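Local coordinates for inner kinetochore subunit cnp3 (PDB 6O2D), which helps build the inner kinetochore on centromeric DNA as the fission yeast CENP-C homolog, and dimerises through its C-terminal cupin domain, at the interface of chains A and B. Residues are numbered along the deposited sequence; one frame, centred on the assembly and turned at random. Chains: chain A/B, Inner kinetochore subunit cnp3.

The interface of chains A and B. Residues chain A 66, 88, 90, 116, 138, 140-141; chain B 62, 65-66, 138, 140.
B:Phe66 packs against A:Ala140, A:Ile88, A:Ile116, A:Ser90 and A:Thr138. This is a largely apolar patch of the two-fold cupin dimer interface. CG of B:Phe66 lies anti to the backbone N (chi1 171°), and this points the ring at the sheet of chain A. B:Phe66 CB sits 3.9 Å from A:Ala140 CB, and it also touches CD1 of A:Ile88. The CD1-CE1 side of the ring lies along strand 133-141. B:Phe66 CD1 is 3.5 Å from A:Ala140 CB, and B:Phe66 CE1 is 3.7 Å from the hydroxyl A:Thr138 OG1. The CD2-CE2 side turns to the isoleucines. CD2 is near CG2 of A:Ile88, and B:Phe66 CE2 meets A:Ile116 CD1 at 3.6 Å. At the tip, B:Phe66 CZ stands 4.0 Å from A:Ser90 CB. These chain A groups all lie to one side of the ring plane. An alanine in place of B:Phe66 would probably open a gap beside A:Ala140 and leave CD1 of A:Ile116 without its partner on chain B.

No hydrogen bond or salt bridge crosses the patch. A:Ser90 OG and A:Thr138 OG1 hydrogen-bond to each other at 2.9 Å. This pairing probably helps fix the hydroxyl beside the ring. Further out, CD1 of A:Ile88 rests against the aliphatic CB and CG of B:Glu62 and the hydroxyl of B:Ser65. A:Thr138 and B:Thr138 reach toward each other tip to tip, A:Thr138 CG2 lying 4.0 Å from B:Thr138 CG2. A:Phe66 repeats the packing on chain B, with A:Phe66 CE1 3.8 Å from B:Thr138 OG1.

Strands 87-95, 113-117 and 133-141 are neighbours in the cupin beta-barrel of chain A. They receive the start of strand 66-73 of chain B, and by symmetry strand 66-73 of chain A packs on chain B.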
ATOM      1  N   PHE A  66      -5.082  -3.376   8.380  1.00 51.97           N
ATOM      2  CA  PHE A  66      -4.750  -2.708   7.127  1.00 57.98           C
ATOM      3  C   PHE A  66      -5.795  -1.662   6.761  1.00 61.23           C
ATOM      4  O   PHE A  66      -6.989  -1.846   7.009  1.00 54.03           O
ATOM      5  CB  PHE A  66      -4.615  -3.722   5.981  1.00 58.35           C
ATOM      6  CG  PHE A  66      -4.373  -3.093   4.629  1.00 62.32           C
ATOM      7  CD1 PHE A  66      -3.101  -2.668   4.267  1.00 55.62           C
ATOM      8  CD2 PHE A  66      -5.408  -2.943   3.720  1.00 56.53           C
ATOM      9  CE1 PHE A  66      -2.872  -2.102   3.032  1.00 59.13           C
ATOM     10  CE2 PHE A  66      -5.180  -2.372   2.477  1.00 49.14           C
ATOM     11  CZ  PHE A  66      -3.915  -1.957   2.136  1.00 58.03           C
ATOM     12  N   ILE A  88       2.802   1.314  10.155  1.00 47.96           N
ATOM     13  CA  ILE A  88       3.656   1.470   8.984  1.00 39.31           C
ATOM     14  C   ILE A  88       2.830   2.154   7.911  1.00 44.47           C
ATOM     15  O   ILE A  88       1.753   1.670   7.551  1.00 65.04           O
ATOM     16  CB  ILE A  88       4.157   0.109   8.477  1.00 51.15           C
ATOM     17  CG1 ILE A  88       4.615  -0.765   9.645  1.00 72.11           C
ATOM     18  CG2 ILE A  88       5.269   0.307   7.445  1.00 43.61           C
ATOM     19  CD1 ILE A  88       4.253  -2.227   9.483  1.00 81.37           C
ATOM     20  N   SER A  90       2.826   3.664   3.899  1.00 37.77           N
ATOM     21  CA  SER A  90       3.462   3.673   2.594  1.00 46.36           C
ATOM     22  C   SER A  90       2.659   4.602   1.705  1.00 47.40           C
ATOM     23  O   SER A  90       1.441   4.724   1.867  1.00 47.71           O
ATOM     24  CB  SER A  90       3.550   2.268   1.991  1.00 51.42           C
ATOM     25  OG  SER A  90       2.446   1.991   1.145  1.00 55.41           O
ATOM     26  N   ILE A 116       8.014   5.021   2.432  1.00 43.85           N
ATOM     27  CA  ILE A 116       7.424   4.448   3.631  1.00 48.80           C
ATOM     28  C   ILE A 116       7.759   5.347   4.816  1.00 46.34           C
ATOM     29  O   ILE A 116       8.813   5.989   4.852  1.00 52.46           O
ATOM     30  CB  ILE A 116       7.941   3.000   3.837  1.00 48.12           C
ATOM     31  CG1 ILE A 116       7.032   2.199   4.760  1.00 64.13           C
ATOM     32  CG2 ILE A 116       9.384   2.970   4.374  1.00 45.97           C
ATOM     33  CD1 ILE A 116       6.864   0.764   4.328  1.00 77.56           C
ATOM     34  N   THR A 138      -1.296   3.500   2.155  1.00 52.71           N
ATOM     35  CA  THR A 138      -1.689   2.345   2.941  1.00 45.20           C
ATOM     36  C   THR A 138      -1.089   2.517   4.320  1.00 48.17           C
ATOM     37  O   THR A 138       0.009   3.064   4.452  1.00 51.88           O
ATOM     38  CB  THR A 138      -1.183   1.023   2.351  1.00 46.27           C
ATOM     39  OG1 THR A 138       0.219   0.893   2.625  1.00 52.82           O
ATOM     40  CG2 THR A 138      -1.422   0.952   0.846  1.00 41.98           C
ATOM     41  N   ALA A 140      -0.470  -0.004   7.892  1.00 56.13           N
ATOM     42  CA  ALA A 140      -0.533  -1.370   8.354  1.00 43.12           C
ATOM     43  C   ALA A 140       0.055  -1.403   9.753  1.00 46.22           C
ATOM     44  O   ALA A 140       0.821  -0.521  10.140  1.00 55.61           O
ATOM     45  CB  ALA A 140       0.225  -2.300   7.397  1.00 36.46           C
ATOM     46  N   THR A 141      -0.335  -2.411  10.526  1.00 41.37           N
ATOM     47  CA  THR A 141       0.151  -2.517  11.892  1.00 47.29           C
ATOM     48  C   THR A 141       0.302  -3.990  12.245  1.00 47.20           C
ATOM     49  O   THR A 141      -0.355  -4.855  11.658  1.00 58.92           O
ATOM     50  CB  THR A 141      -0.804  -1.799  12.863  1.00 54.73           C
ATOM     51  OG1 THR A 141      -0.201  -1.689  14.159  1.00 65.14           O
ATOM     52  CG2 THR A 141      -2.124  -2.561  12.982  1.00 57.94           C
TER
ATOM     53  N   GLU B  62       8.358  -5.153   6.123  1.00 38.74           N
ATOM     54  CA  GLU B  62       8.138  -5.115   7.562  1.00 50.56           C
ATOM     55  C   GLU B  62       7.624  -6.487   7.997  1.00 60.47           C
ATOM     56  O   GLU B  62       6.444  -6.659   8.308  1.00 63.56           O
ATOM     57  CB  GLU B  62       7.165  -4.007   7.951  1.00 54.61           C
ATOM     58  CG  GLU B  62       7.219  -3.662   9.428  1.00 66.57           C
ATOM     59  CD  GLU B  62       8.525  -3.011   9.820  1.00 69.05           C
ATOM     60  OE1 GLU B  62       8.796  -1.893   9.336  1.00 57.81           O
ATOM     61  OE2 GLU B  62       9.282  -3.623  10.603  1.00 78.24           O
ATOM     62  N   SER B  65       4.323  -8.496   9.214  1.00 60.76           N
ATOM     63  CA  SER B  65       2.994  -7.915   9.047  1.00 60.21           C
ATOM     64  C   SER B  65       2.768  -7.225   7.698  1.00 61.96           C
ATOM     65  O   SER B  65       1.624  -7.193   7.225  1.00 53.92           O
ATOM     66  CB  SER B  65       2.713  -6.942  10.204  1.00 50.93           C
ATOM     67  OG  SER B  65       3.032  -5.602   9.873  1.00 59.55           O
ATOM     68  N   PHE B  66       3.799  -6.664   7.063  1.00 66.66           N
ATOM     69  CA  PHE B  66       3.580  -5.844   5.873  1.00 45.69           C
ATOM     70  C   PHE B  66       4.763  -5.955   4.922  1.00 42.30           C
ATOM     71  O   PHE B  66       5.912  -6.029   5.360  1.00 52.71           O
ATOM     72  CB  PHE B  66       3.344  -4.385   6.283  1.00 36.48           C
ATOM     73  CG  PHE B  66       3.307  -3.408   5.134  1.00 56.44           C
ATOM     74  CD1 PHE B  66       2.107  -3.109   4.503  1.00 45.94           C
ATOM     75  CD2 PHE B  66       4.465  -2.748   4.719  1.00 43.84           C
ATOM     76  CE1 PHE B  66       2.058  -2.193   3.457  1.00 45.09           C
ATOM     77  CE2 PHE B  66       4.429  -1.837   3.674  1.00 40.71           C
ATOM     78  CZ  PHE B  66       3.219  -1.560   3.040  1.00 51.42           C
ATOM     79  N   THR B 138       1.016  -3.947  -2.273  1.00 57.32           N
ATOM     80  CA  THR B 138       1.237  -4.157  -0.852  1.00 56.54           C
ATOM     81  C   THR B 138       0.466  -5.405  -0.458  1.00 65.42           C
ATOM     82  O   THR B 138      -0.634  -5.641  -0.963  1.00 66.71           O
ATOM     83  CB  THR B 138       0.782  -2.951  -0.004  1.00 48.15           C
ATOM     84  OG1 THR B 138      -0.645  -2.906   0.045  1.00 43.96           O
ATOM     85  CG2 THR B 138       1.287  -1.632  -0.603  1.00 44.93           C
ATOM     86  N   ALA B 140      -0.532  -7.507   3.352  1.00 59.62           N
ATOM     87  CA  ALA B 140      -0.548  -7.374   4.798  1.00 53.89           C
ATOM     88  C   ALA B 140      -1.330  -8.536   5.392  1.00 57.75           C
ATOM     89  O   ALA B 140      -2.190  -9.133   4.739  1.00 59.64           O
ATOM     90  CB  ALA B 140      -1.151  -6.030   5.231  1.00 49.54           C
TER